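Local coordinates for protein c-di-GMP synthase (Capnocytophaga granulosa, PDB 6WT9) that makes the second messenger 3',3'-c-di-GMP from two molecules of GTP as the nucleotidyltransferase of a CBASS system that defends bacteria against phage, at residues 16-21 with 54-59; 260-265 with 333-338; 300-303 with 307-310. All blocks are in the same frame, centred on the assembly; numbering follows the deposited sequence.

How the contacts relate
The three contacts run across the chain, from the helix leading into the nucleotidyltransferase sheet to the far edge of the C-terminal helices. Contact 1 joins the turn after helix 6-17 to helix 54-71. Its centre is about 26 Å from that of contact 2, and their nearest atoms are about 7 Å apart; Arg-16 spans the gap with a salt bridge to Asp-259, just ahead of segment 260-265. Contact 3 packs on helix 327-347, which supplies one side of contact 2: Leu-333 CD2 lies 3.7 Å from Ile-309 CD1, and the two centres are about 16 Å apart. Contacts 1 and 3 lie on opposite sides of the chain's centre, about 36 Å apart between centres.

Contact 1 of 3, residues 16-21 with 54-59; sequences RSNPEK and PEYTNK
Where the N-terminal helix gives way to a turn at Asn-18, the chain passes the first turn of helix 54-71 with Tyr-56 as the nearest residue, 8.1 Å between the two CA atoms. The distance is spanned by the tyrosine. With its CG anti to the carbonyl carbon (chi1 -67°), the ring reaches straight across and delivers OH into the type I turn that runs from Asn-18 to Lys-21. There the hydroxyl works in both directions. It donates to Asn-18 OD1, which lies at the ring edge and in the ring plane; the modelled separation of 2.4 Å between Tyr-56 OH and Asn-18 OD1 is very short, and its exact value is doubtful. It also accepts from the backbone, with Glu-20 N 2.9 Å from Tyr-56 OH and an N-H...O angle of 141°. The amide plane is turned 68° from the ring, and its other end is held as well, since Asn-18 ND2 bonds to Leu-22 O. Carbon atoms of the turn then pack about the phenol. Pro-19 comes from the opposite direction, its CD 3.5 Å from Tyr-56 CZ, while Glu-20 slides past with CB 3.3 Å from Tyr-56 OH and CG near the ring edge. Farther out the grip slackens: Glu-20 OE2 is 4.5 Å from Lys-59 NZ, beyond a salt bridge, and it also makes a long, weak ion pair with Arg-185. Ile-25 of helix 23-32 also touches the ring. The hydroxyl of a buried tyrosine thus ties a helix-ending beta turn, between helices 6-17 and 23-32, to the helix that precedes the first strand of the mixed sheet in this cGAS/DncV-like nucleotidyltransferase.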
ATOM      1  N   ARG A  16       0.146  14.823  -6.437  1.00 15.38           N
ATOM      2  CA  ARG A  16      -0.215  13.667  -5.625  1.00 16.17           C
ATOM      3  C   ARG A  16       0.954  13.209  -4.760  1.00 15.78           C
ATOM      4  O   ARG A  16       0.800  13.013  -3.551  1.00 18.14           O
ATOM      5  CB  ARG A  16      -0.699  12.531  -6.527  1.00 17.43           C
ATOM      6  CG  ARG A  16      -0.999  11.228  -5.801  1.00 16.41           C
ATOM      7  CD  ARG A  16      -1.306  10.123  -6.801  1.00 18.39           C
ATOM      8  NE  ARG A  16      -2.452  10.467  -7.637  1.00 16.12           N
ATOM      9  CZ  ARG A  16      -2.596  10.092  -8.905  1.00 19.50           C
ATOM     10  NH1 ARG A  16      -1.656   9.361  -9.496  1.00 15.17           N
ATOM     11  NH2 ARG A  16      -3.675  10.459  -9.584  1.00 14.52           N
ATOM     12  N   SER A  17       2.133  13.039  -5.364  1.00 11.76           N
ATOM     13  CA  SER A  17       3.291  12.553  -4.624  1.00 13.06           C
ATOM     14  C   SER A  17       4.042  13.661  -3.898  1.00 15.03           C
ATOM     15  O   SER A  17       4.727  13.381  -2.909  1.00 18.63           O
ATOM     16  CB  SER A  17       4.252  11.818  -5.568  1.00 11.46           C
ATOM     17  OG  SER A  17       4.707  12.664  -6.610  1.00 15.86           O
ATOM     18  N   ASN A  18       3.928  14.906  -4.359  1.00 13.78           N
ATOM     19  CA  ASN A  18       4.618  16.049  -3.765  1.00 15.12           C
ATOM     20  C   ASN A  18       3.622  17.193  -3.623  1.00 11.80           C
ATOM     21  O   ASN A  18       3.720  18.211  -4.319  1.00 13.55           O
ATOM     22  CB  ASN A  18       5.822  16.449  -4.622  1.00 20.54           C
ATOM     23  CG  ASN A  18       6.649  17.560  -4.004  1.00 16.81           C
ATOM     24  OD1 ASN A  18       6.424  17.964  -2.863  1.00 13.40           O
ATOM     25  ND2 ASN A  18       7.618  18.060  -4.762  1.00 15.24           N
ATOM     26  N   PRO A  19       2.639  17.054  -2.725  1.00 14.99           N
ATOM     27  CA  PRO A  19       1.582  18.074  -2.644  1.00 10.27           C
ATOM     28  C   PRO A  19       2.071  19.418  -2.137  1.00 17.26           C
ATOM     29  O   PRO A  19       1.501  20.450  -2.513  1.00 24.08           O
ATOM     30  CB  PRO A  19       0.563  17.446  -1.683  1.00 17.30           C
ATOM     31  CG  PRO A  19       1.377  16.537  -0.828  1.00 12.13           C
ATOM     32  CD  PRO A  19       2.448  15.983  -1.732  1.00 15.18           C
ATOM     33  N   GLU A  20       3.100  19.442  -1.294  1.00 14.81           N
ATOM     34  CA  GLU A  20       3.650  20.701  -0.809  1.00 15.37           C
ATOM     35  C   GLU A  20       4.587  21.355  -1.814  1.00 19.07           C
ATOM     36  O   GLU A  20       5.099  22.445  -1.538  1.00 23.79           O
ATOM     37  CB  GLU A  20       4.374  20.478   0.520  1.00 13.13           C
ATOM     38  CG  GLU A  20       3.501  19.820   1.575  1.00 20.49           C
ATOM     39  CD  GLU A  20       4.174  19.734   2.929  1.00 30.76           C
ATOM     40  OE1 GLU A  20       5.241  20.358   3.106  1.00 36.78           O
ATOM     41  OE2 GLU A  20       3.634  19.041   3.818  1.00 38.84           O
ATOM     42  N   LYS A  21       4.817  20.715  -2.963  1.00 20.49           N
ATOM     43  CA  LYS A  21       5.613  21.286  -4.050  1.00 19.90           C
ATOM     44  C   LYS A  21       7.017  21.658  -3.579  1.00 15.57           C
ATOM     45  O   LYS A  21       7.534  22.732  -3.891  1.00 20.70           O
ATOM     46  CB  LYS A  21       4.906  22.492  -4.673  1.00 21.43           C
ATOM     47  CG  LYS A  21       3.550  22.159  -5.271  1.00 24.32           C
ATOM     48  CD  LYS A  21       2.798  23.414  -5.677  1.00 31.99           C
ATOM     49  CE  LYS A  21       1.432  23.071  -6.250  1.00 35.76           C
ATOM     50  NZ  LYS A  21       0.634  24.292  -6.550  1.00 37.53           N
ATOM     51  N   PRO A  54      11.154  10.562   1.250  1.00 21.32           N
ATOM     52  CA  PRO A  54      11.094  10.303   2.698  1.00 20.69           C
ATOM     53  C   PRO A  54      10.714  11.524   3.514  1.00 25.29           C
ATOM     54  O   PRO A  54      10.338  11.374   4.684  1.00 26.39           O
ATOM     55  CB  PRO A  54      12.514   9.822   3.032  1.00 21.59           C
ATOM     56  CG  PRO A  54      13.369  10.346   1.922  1.00 23.82           C
ATOM     57  CD  PRO A  54      12.502  10.337   0.700  1.00 21.36           C
ATOM     58  N   GLU A  55      10.801  12.725   2.937  1.00 28.47           N
ATOM     59  CA  GLU A  55      10.312  13.921   3.617  1.00 32.09           C
ATOM     60  C   GLU A  55       8.854  13.762   4.026  1.00 26.00           C
ATOM     61  O   GLU A  55       8.471  14.111   5.150  1.00 34.78           O
ATOM     62  CB  GLU A  55      10.483  15.139   2.707  1.00 45.39           C
ATOM     63  CG  GLU A  55      10.068  16.459   3.333  1.00 60.17           C
ATOM     64  CD  GLU A  55      11.214  17.160   4.036  1.00 73.14           C
ATOM     65  OE1 GLU A  55      12.259  16.514   4.263  1.00 78.42           O
ATOM     66  OE2 GLU A  55      11.071  18.359   4.355  1.00 75.61           O
ATOM     67  N   TYR A  56       8.023  13.227   3.128  1.00 15.89           N
ATOM     68  CA  TYR A  56       6.625  12.968   3.454  1.00 15.30           C
ATOM     69  C   TYR A  56       6.467  11.707   4.293  1.00 17.68           C
ATOM     70  O   TYR A  56       5.676  11.686   5.242  1.00 16.40           O
ATOM     71  CB  TYR A  56       5.798  12.843   2.175  1.00 15.88           C
ATOM     72  CG  TYR A  56       5.676  14.124   1.388  1.00 15.35           C
ATOM     73  CD1 TYR A  56       4.783  15.112   1.776  1.00 13.76           C
ATOM     74  CD2 TYR A  56       6.443  14.340   0.252  1.00 11.39           C
ATOM     75  CE1 TYR A  56       4.664  16.285   1.061  1.00 15.13           C
ATOM     76  CE2 TYR A  56       6.329  15.512  -0.472  1.00 15.11           C
ATOM     77  CZ  TYR A  56       5.437  16.480  -0.061  1.00 15.68           C
ATOM     78  OH  TYR A  56       5.316  17.649  -0.774  1.00 21.18           O
ATOM     79  N   THR A  57       7.206  10.648   3.952  1.00 18.60           N
ATOM     80  CA  THR A  57       7.024   9.367   4.627  1.00 14.00           C
ATOM     81  C   THR A  57       7.408   9.454   6.100  1.00 16.74           C
ATOM     82  O   THR A  57       6.744   8.858   6.957  1.00 22.00           O
ATOM     83  CB  THR A  57       7.838   8.283   3.921  1.00 18.17           C
ATOM     84  OG1 THR A  57       7.495   8.261   2.531  1.00 19.61           O
ATOM     85  CG2 THR A  57       7.549   6.913   4.525  1.00 18.31           C
ATOM     86  N   ASN A  58       8.470  10.199   6.417  1.00 18.53           N
ATOM     87  CA  ASN A  58       8.893  10.315   7.810  1.00 19.19           C
ATOM     88  C   ASN A  58       7.845  11.032   8.652  1.00 22.62           C
ATOM     89  O   ASN A  58       7.654  10.698   9.826  1.00 24.75           O
ATOM     90  CB  ASN A  58      10.235  11.041   7.900  1.00 18.18           C
ATOM     91  CG  ASN A  58      11.368  10.241   7.295  1.00 29.05           C
ATOM     92  OD1 ASN A  58      11.259   9.029   7.119  1.00 38.12           O
ATOM     93  ND2 ASN A  58      12.467  10.917   6.974  1.00 32.37           N
ATOM     94  N   LYS A  59       7.156  12.019   8.072  1.00 22.50           N
ATOM     95  CA  LYS A  59       6.116  12.717   8.818  1.00 25.28           C
ATOM     96  C   LYS A  59       4.876  11.849   8.996  1.00 22.40           C
ATOM     97  O   LYS A  59       4.199  11.942  10.026  1.00 19.99           O
ATOM     98  CB  LYS A  59       5.759  14.032   8.125  1.00 29.90           C
ATOM     99  CG  LYS A  59       6.951  14.955   7.924  1.00 40.95           C
ATOM    100  CD  LYS A  59       6.538  16.306   7.362  1.00 49.69           C
ATOM    101  CE  LYS A  59       5.804  17.142   8.398  1.00 56.98           C
ATOM    102  NZ  LYS A  59       5.548  18.527   7.910  1.00 61.24           N
TER

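Contact 2 of 3, residues 260-265 with 333-338; sequences SDEKIE and LKMLLQ
Ile-264 presses against one side of helix 327-347 at Met-335 and Leu-336, and this is where the contact is closely filled. Its CD1 reaches past the side chains to the helix backbone, 3.8 Å from Leu-336 CA, and meets Leu-336 CD1 at 4.0 Å; the isoleucine and leucine side chains lie roughly at right angles. The other branch, CG2, sits beside Leu-336 CB, while Ile-264 CG1 packs at 4.1 Å on Met-335 CB. Both Ile-264 and Leu-336 are buried, and Leu-299 of helix 291-304 also touches Leu-336. The segment 260-265 that brings the isoleucine here is the connection between helices 245-259 and 268-276, and it begins with an ST turn: Ser-260 OG accepts from Glu-262 N at 3.1 Å and is also hydrogen-bonded to Glu-339, farther along helix 327-347. At the turn itself, on the side of Glu-262, the contact is looser and faces solvent. The selenomethionine at Met-335 is bent at both chi2 (-39°) and chi3 (-62°), which brings its methyl CE round to the exposed Glu-262, 3.5 Å from CG. Glu-262 is itself folded at chi2 (-81°), and its OE2 touches the same methyl.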
ATOM      1  N   SER A 260      -7.061   6.224 -13.819  1.00 25.13           N
ATOM      2  CA  SER A 260      -7.960   5.625 -14.794  1.00 28.96           C
ATOM      3  C   SER A 260      -9.355   6.222 -14.675  1.00 32.64           C
ATOM      4  O   SER A 260      -9.869   6.419 -13.571  1.00 33.00           O
ATOM      5  CB  SER A 260      -8.024   4.110 -14.597  1.00 31.22           C
ATOM      6  OG  SER A 260      -8.937   3.515 -15.503  1.00 34.12           O
ATOM      7  N   ASP A 261      -9.968   6.513 -15.824  1.00 37.42           N
ATOM      8  CA  ASP A 261     -11.360   6.949 -15.822  1.00 46.09           C
ATOM      9  C   ASP A 261     -12.327   5.802 -15.575  1.00 51.23           C
ATOM     10  O   ASP A 261     -13.520   6.052 -15.367  1.00 52.94           O
ATOM     11  CB  ASP A 261     -11.701   7.647 -17.138  1.00 52.15           C
ATOM     12  CG  ASP A 261     -11.354   9.123 -17.118  1.00 59.28           C
ATOM     13  OD1 ASP A 261     -11.446   9.740 -16.036  1.00 61.57           O
ATOM     14  OD2 ASP A 261     -10.990   9.665 -18.183  1.00 62.46           O
ATOM     15  N   GLU A 262     -11.850   4.564 -15.598  1.00 53.54           N
ATOM     16  CA  GLU A 262     -12.643   3.412 -15.209  1.00 52.25           C
ATOM     17  C   GLU A 262     -12.489   3.157 -13.714  1.00 49.85           C
ATOM     18  O   GLU A 262     -11.554   3.638 -13.069  1.00 44.12           O
ATOM     19  CB  GLU A 262     -12.219   2.176 -16.001  1.00 57.24           C
ATOM     20  CG  GLU A 262     -12.259   2.363 -17.507  1.00 64.54           C
ATOM     21  CD  GLU A 262     -13.653   2.202 -18.083  1.00 72.23           C
ATOM     22  OE1 GLU A 262     -14.590   1.903 -17.311  1.00 74.72           O
ATOM     23  OE2 GLU A 262     -13.812   2.368 -19.311  1.00 76.76           O
ATOM     24  N   LYS A 263     -13.425   2.392 -13.164  1.00 53.68           N
ATOM     25  CA  LYS A 263     -13.419   2.060 -11.740  1.00 56.14           C
ATOM     26  C   LYS A 263     -12.722   0.712 -11.576  1.00 47.54           C
ATOM     27  O   LYS A 263     -13.350  -0.346 -11.614  1.00 46.57           O
ATOM     28  CB  LYS A 263     -14.835   2.050 -11.176  1.00 66.39           C
ATOM     29  CG  LYS A 263     -15.463   3.433 -11.098  1.00 75.22           C
ATOM     30  CD  LYS A 263     -16.821   3.398 -10.417  1.00 83.47           C
ATOM     31  CE  LYS A 263     -17.815   2.562 -11.204  1.00 89.74           C
ATOM     32  NZ  LYS A 263     -19.167   2.582 -10.580  1.00 94.09           N
ATOM     33  N   ILE A 264     -11.404   0.762 -11.399  1.00 40.38           N
ATOM     34  CA  ILE A 264     -10.594  -0.431 -11.178  1.00 33.39           C
ATOM     35  C   ILE A 264     -10.623  -0.715  -9.681  1.00 34.38           C
ATOM     36  O   ILE A 264      -9.853  -0.140  -8.911  1.00 36.01           O
ATOM     37  CB  ILE A 264      -9.166  -0.252 -11.693  1.00 27.78           C
ATOM     38  CG1 ILE A 264      -9.174   0.109 -13.180  1.00 24.42           C
ATOM     39  CG2 ILE A 264      -8.349  -1.514 -11.449  1.00 19.29           C
ATOM     40  CD1 ILE A 264      -7.799   0.413 -13.741  1.00 22.29           C
ATOM     41  N   GLU A 265     -11.518  -1.609  -9.267  1.00 38.88           N
ATOM     42  CA  GLU A 265     -11.680  -1.933  -7.850  1.00 43.03           C
ATOM     43  C   GLU A 265     -10.750  -3.079  -7.447  1.00 35.19           C
ATOM     44  O   GLU A 265     -11.167  -4.146  -7.001  1.00 41.64           O
ATOM     45  CB  GLU A 265     -13.138  -2.258  -7.547  1.00 58.01           C
ATOM     46  CG  GLU A 265     -14.056  -1.051  -7.632  1.00 71.16           C
ATOM     47  CD  GLU A 265     -15.490  -1.380  -7.276  1.00 82.52           C
ATOM     48  OE1 GLU A 265     -15.808  -2.579  -7.128  1.00 87.59           O
ATOM     49  OE2 GLU A 265     -16.300  -0.439  -7.139  1.00 87.72           O
ATOM     50  N   LEU A 333      -9.435  -6.337 -13.381  1.00 22.84           N
ATOM     51  CA  LEU A 333      -8.133  -6.744 -13.899  1.00 22.75           C
ATOM     52  C   LEU A 333      -8.031  -6.472 -15.394  1.00 23.24           C
ATOM     53  O   LEU A 333      -6.971  -6.066 -15.888  1.00 22.21           O
ATOM     54  CB  LEU A 333      -7.890  -8.225 -13.605  1.00 26.84           C
ATOM     55  CG  LEU A 333      -6.608  -8.841 -14.175  1.00 30.56           C
ATOM     56  CD1 LEU A 333      -5.379  -8.145 -13.615  1.00 27.75           C
ATOM     57  CD2 LEU A 333      -6.557 -10.332 -13.894  1.00 35.19           C
ATOM     58  N   LYS A 334      -9.123  -6.688 -16.131  1.00 20.81           N
ATOM     59  CA  LYS A 334      -9.118  -6.409 -17.564  1.00 21.00           C
ATOM     60  C   LYS A 334      -8.940  -4.922 -17.837  1.00 19.05           C
ATOM     61  O   LYS A 334      -8.177  -4.541 -18.733  1.00 17.58           O
ATOM     62  CB  LYS A 334     -10.409  -6.917 -18.208  1.00 29.59           C
ATOM     63  CG  LYS A 334     -10.565  -8.429 -18.211  1.00 38.86           C
ATOM     64  CD  LYS A 334     -11.901  -8.832 -18.819  1.00 48.78           C
ATOM     65  CE  LYS A 334     -12.084 -10.341 -18.809  1.00 55.54           C
ATOM     66  NZ  LYS A 334     -13.388 -10.743 -19.405  1.00 59.01           N
HETATM   67  N   MSE A 335      -9.626  -4.069 -17.079  1.00 17.87           N
HETATM   68  CA  MSE A 335      -9.530  -2.626 -17.280  1.00 20.09           C
HETATM   69  C   MSE A 335      -8.132  -2.114 -16.957  1.00 19.15           C
HETATM   70  O   MSE A 335      -7.643  -1.179 -17.591  1.00 19.40           O
HETATM   71  CB  MSE A 335     -10.565  -1.882 -16.433  1.00 21.39           C
HETATM   72  CG  MSE A 335     -12.010  -2.213 -16.774  1.00 27.93           C
HETATM   73 SE   MSE A 335     -12.335  -2.432 -18.684  0.39 39.78          SE
HETATM   74  CE  MSE A 335     -11.880  -0.650 -19.311  1.00 34.54           C
ATOM     75  N   LEU A 336      -7.489  -2.729 -15.961  1.00 17.57           N
ATOM     76  CA  LEU A 336      -6.105  -2.379 -15.656  1.00 19.41           C
ATOM     77  C   LEU A 336      -5.175  -2.810 -16.783  1.00 20.88           C
ATOM     78  O   LEU A 336      -4.193  -2.122 -17.085  1.00 20.16           O
ATOM     79  CB  LEU A 336      -5.684  -3.011 -14.329  1.00 15.05           C
ATOM     80  CG  LEU A 336      -4.293  -2.664 -13.801  1.00 21.66           C
ATOM     81  CD1 LEU A 336      -4.153  -1.163 -13.601  1.00 21.19           C
ATOM     82  CD2 LEU A 336      -4.021  -3.407 -12.503  1.00 24.25           C
ATOM     83  N   LEU A 337      -5.474  -3.944 -17.422  1.00 20.12           N
ATOM     84  CA  LEU A 337      -4.706  -4.369 -18.588  1.00 20.59           C
ATOM     85  C   LEU A 337      -4.834  -3.367 -19.730  1.00 23.44           C
ATOM     86  O   LEU A 337      -3.869  -3.130 -20.468  1.00 23.44           O
ATOM     87  CB  LEU A 337      -5.164  -5.756 -19.033  1.00 18.83           C
ATOM     88  CG  LEU A 337      -4.525  -6.327 -20.298  1.00 13.84           C
ATOM     89  CD1 LEU A 337      -3.013  -6.398 -20.149  1.00 12.29           C
ATOM     90  CD2 LEU A 337      -5.103  -7.697 -20.604  1.00 19.87           C
ATOM     91  N   GLN A 338      -6.020  -2.772 -19.892  1.00 22.59           N
ATOM     92  CA  GLN A 338      -6.193  -1.732 -20.904  1.00 21.61           C
ATOM     93  C   GLN A 338      -5.256  -0.558 -20.651  1.00 18.98           C
ATOM     94  O   GLN A 338      -4.612  -0.056 -21.578  1.00 23.53           O
ATOM     95  CB  GLN A 338      -7.644  -1.246 -20.925  1.00 27.58           C
ATOM     96  CG  GLN A 338      -8.695  -2.344 -20.888  1.00 41.26           C
ATOM     97  CD  GLN A 338      -8.836  -3.078 -22.205  1.00 55.27           C
ATOM     98  OE1 GLN A 338      -8.253  -2.684 -23.216  1.00 66.25           O
ATOM     99  NE2 GLN A 338      -9.617  -4.153 -22.201  1.00 54.94           N
TER

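Contact 3 of 3, residues 300-303 with 307-310; sequences NELV and NKIN
Lys-308 and Leu-302 meet at a slant, the aliphatic part of the lysine running by the tip of the leucine. Leu-302 CD2 touches Lys-308 CG at 3.6 Å and Lys-308 CE at 3.9 Å, a single methyl meeting the lysine chain twice. The lysine bends at chi2 (73°), following a CG anti to the backbone N, and this sends the chain back over the end of helix 291-304. Glu-301, fully extended, stands about perpendicular to it: the two CG atoms are 4.0 Å apart, but Glu-301 OE1 and Lys-308 NZ remain 4.4 Å apart, too far for a salt bridge. The ammonium group is instead hydrogen-bonded to Asn-277, with a weak bond to Gln-298. Ile-309 sets its branch point chiefly against the backbone, its CB lying 3.2 Å from Leu-302 O and, more loosely, near Leu-302 CD2, with both branches of the isoleucine close to that carbonyl oxygen. The result is a tight corner in which the short helix 306-310 turns away across the end of helix 291-304. Helix 327-347 packs against both, its Leu-333 touching Leu-302, Val-303 and Ile-309, and its Lys-330 also reaching Ile-309.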
ATOM      1  N   ASN A 300      -1.650  -9.653 -19.063  1.00 13.02           N
ATOM      2  CA  ASN A 300      -2.246 -10.362 -20.190  1.00 17.57           C
ATOM      3  C   ASN A 300      -2.314 -11.860 -19.920  1.00 16.67           C
ATOM      4  O   ASN A 300      -3.299 -12.518 -20.269  1.00 13.16           O
ATOM      5  CB  ASN A 300      -1.452 -10.075 -21.466  1.00 21.23           C
ATOM      6  CG  ASN A 300      -2.206 -10.461 -22.721  1.00 30.84           C
ATOM      7  OD1 ASN A 300      -3.427 -10.614 -22.704  1.00 38.91           O
ATOM      8  ND2 ASN A 300      -1.483 -10.615 -23.821  1.00 32.18           N
ATOM      9  N   GLU A 301      -1.279 -12.413 -19.283  1.00 17.23           N
ATOM     10  CA  GLU A 301      -1.278 -13.840 -18.982  1.00 26.94           C
ATOM     11  C   GLU A 301      -2.325 -14.197 -17.936  1.00 27.90           C
ATOM     12  O   GLU A 301      -2.907 -15.285 -17.992  1.00 29.22           O
ATOM     13  CB  GLU A 301       0.111 -14.277 -18.517  1.00 42.73           C
ATOM     14  CG  GLU A 301       0.270 -15.781 -18.369  1.00 56.51           C
ATOM     15  CD  GLU A 301       1.688 -16.188 -18.018  1.00 65.96           C
ATOM     16  OE1 GLU A 301       2.540 -15.292 -17.834  1.00 68.60           O
ATOM     17  OE2 GLU A 301       1.951 -17.406 -17.929  1.00 69.86           O
ATOM     18  N   LEU A 302      -2.580 -13.302 -16.977  1.00 25.51           N
ATOM     19  CA  LEU A 302      -3.625 -13.558 -15.990  1.00 22.28           C
ATOM     20  C   LEU A 302      -5.005 -13.561 -16.635  1.00 26.82           C
ATOM     21  O   LEU A 302      -5.842 -14.417 -16.323  1.00 24.91           O
ATOM     22  CB  LEU A 302      -3.560 -12.519 -14.871  1.00 18.37           C
ATOM     23  CG  LEU A 302      -2.402 -12.632 -13.876  1.00 20.93           C
ATOM     24  CD1 LEU A 302      -2.261 -11.352 -13.068  1.00 23.84           C
ATOM     25  CD2 LEU A 302      -2.608 -13.824 -12.952  1.00 18.59           C
ATOM     26  N   VAL A 303      -5.263 -12.612 -17.538  1.00 25.89           N
ATOM     27  CA  VAL A 303      -6.560 -12.554 -18.203  1.00 27.73           C
ATOM     28  C   VAL A 303      -6.726 -13.716 -19.175  1.00 27.17           C
ATOM     29  O   VAL A 303      -7.844 -14.201 -19.390  1.00 30.14           O
ATOM     30  CB  VAL A 303      -6.727 -11.192 -18.904  1.00 27.58           C
ATOM     31  CG1 VAL A 303      -8.059 -11.116 -19.637  1.00 23.47           C
ATOM     32  CG2 VAL A 303      -6.608 -10.062 -17.894  1.00 27.71           C
ATOM     33  N   ASN A 307      -6.080 -20.914 -15.447  1.00 62.91           N
ATOM     34  CA  ASN A 307      -5.390 -21.493 -14.302  1.00 65.94           C
ATOM     35  C   ASN A 307      -4.331 -20.553 -13.745  1.00 61.11           C
ATOM     36  O   ASN A 307      -4.027 -20.610 -12.547  1.00 64.37           O
ATOM     37  CB  ASN A 307      -4.755 -22.829 -14.682  1.00 72.57           C
ATOM     38  CG  ASN A 307      -4.387 -23.663 -13.470  1.00 78.58           C
ATOM     39  OD1 ASN A 307      -5.258 -24.207 -12.791  1.00 78.88           O
ATOM     40  ND2 ASN A 307      -3.093 -23.773 -13.196  1.00 80.61           N
ATOM     41  N   LYS A 308      -3.759 -19.696 -14.593  1.00 51.25           N
ATOM     42  CA  LYS A 308      -2.825 -18.684 -14.112  1.00 42.34           C
ATOM     43  C   LYS A 308      -3.505 -17.743 -13.123  1.00 30.09           C
ATOM     44  O   LYS A 308      -2.966 -17.456 -12.048  1.00 35.16           O
ATOM     45  CB  LYS A 308      -2.250 -17.910 -15.300  1.00 45.04           C
ATOM     46  CG  LYS A 308      -1.508 -16.636 -14.938  1.00 45.42           C
ATOM     47  CD  LYS A 308      -0.161 -16.918 -14.293  1.00 44.35           C
ATOM     48  CE  LYS A 308       0.610 -15.624 -14.063  1.00 40.67           C
ATOM     49  NZ  LYS A 308       1.962 -15.867 -13.488  1.00 38.60           N
ATOM     50  N   ILE A 309      -4.703 -17.268 -13.466  1.00 22.23           N
ATOM     51  CA  ILE A 309      -5.431 -16.366 -12.582  1.00 24.06           C
ATOM     52  C   ILE A 309      -6.061 -17.107 -11.408  1.00 35.44           C
ATOM     53  O   ILE A 309      -6.315 -16.496 -10.362  1.00 37.85           O
ATOM     54  CB  ILE A 309      -6.492 -15.586 -13.380  1.00 20.21           C
ATOM     55  CG1 ILE A 309      -7.013 -14.390 -12.585  1.00 21.51           C
ATOM     56  CG2 ILE A 309      -7.647 -16.486 -13.781  1.00 19.83           C
ATOM     57  CD1 ILE A 309      -8.103 -13.628 -13.298  1.00 24.68           C
ATOM     58  N   ASN A 310      -6.307 -18.411 -11.543  1.00 37.50           N
ATOM     59  CA  ASN A 310      -6.855 -19.192 -10.440  1.00 41.83           C
ATOM     60  C   ASN A 310      -5.808 -19.541  -9.392  1.00 36.94           C
ATOM     61  O   ASN A 310      -6.167 -19.787  -8.236  1.00 35.26           O
ATOM     62  CB  ASN A 310      -7.497 -20.479 -10.964  1.00 52.58           C
ATOM     63  CG  ASN A 310      -8.833 -20.232 -11.636  1.00 62.42           C
ATOM     64  OD1 ASN A 310      -9.507 -19.239 -11.360  1.00 68.04           O
ATOM     65  ND2 ASN A 310      -9.223 -21.139 -12.523  1.00 69.76           N
TER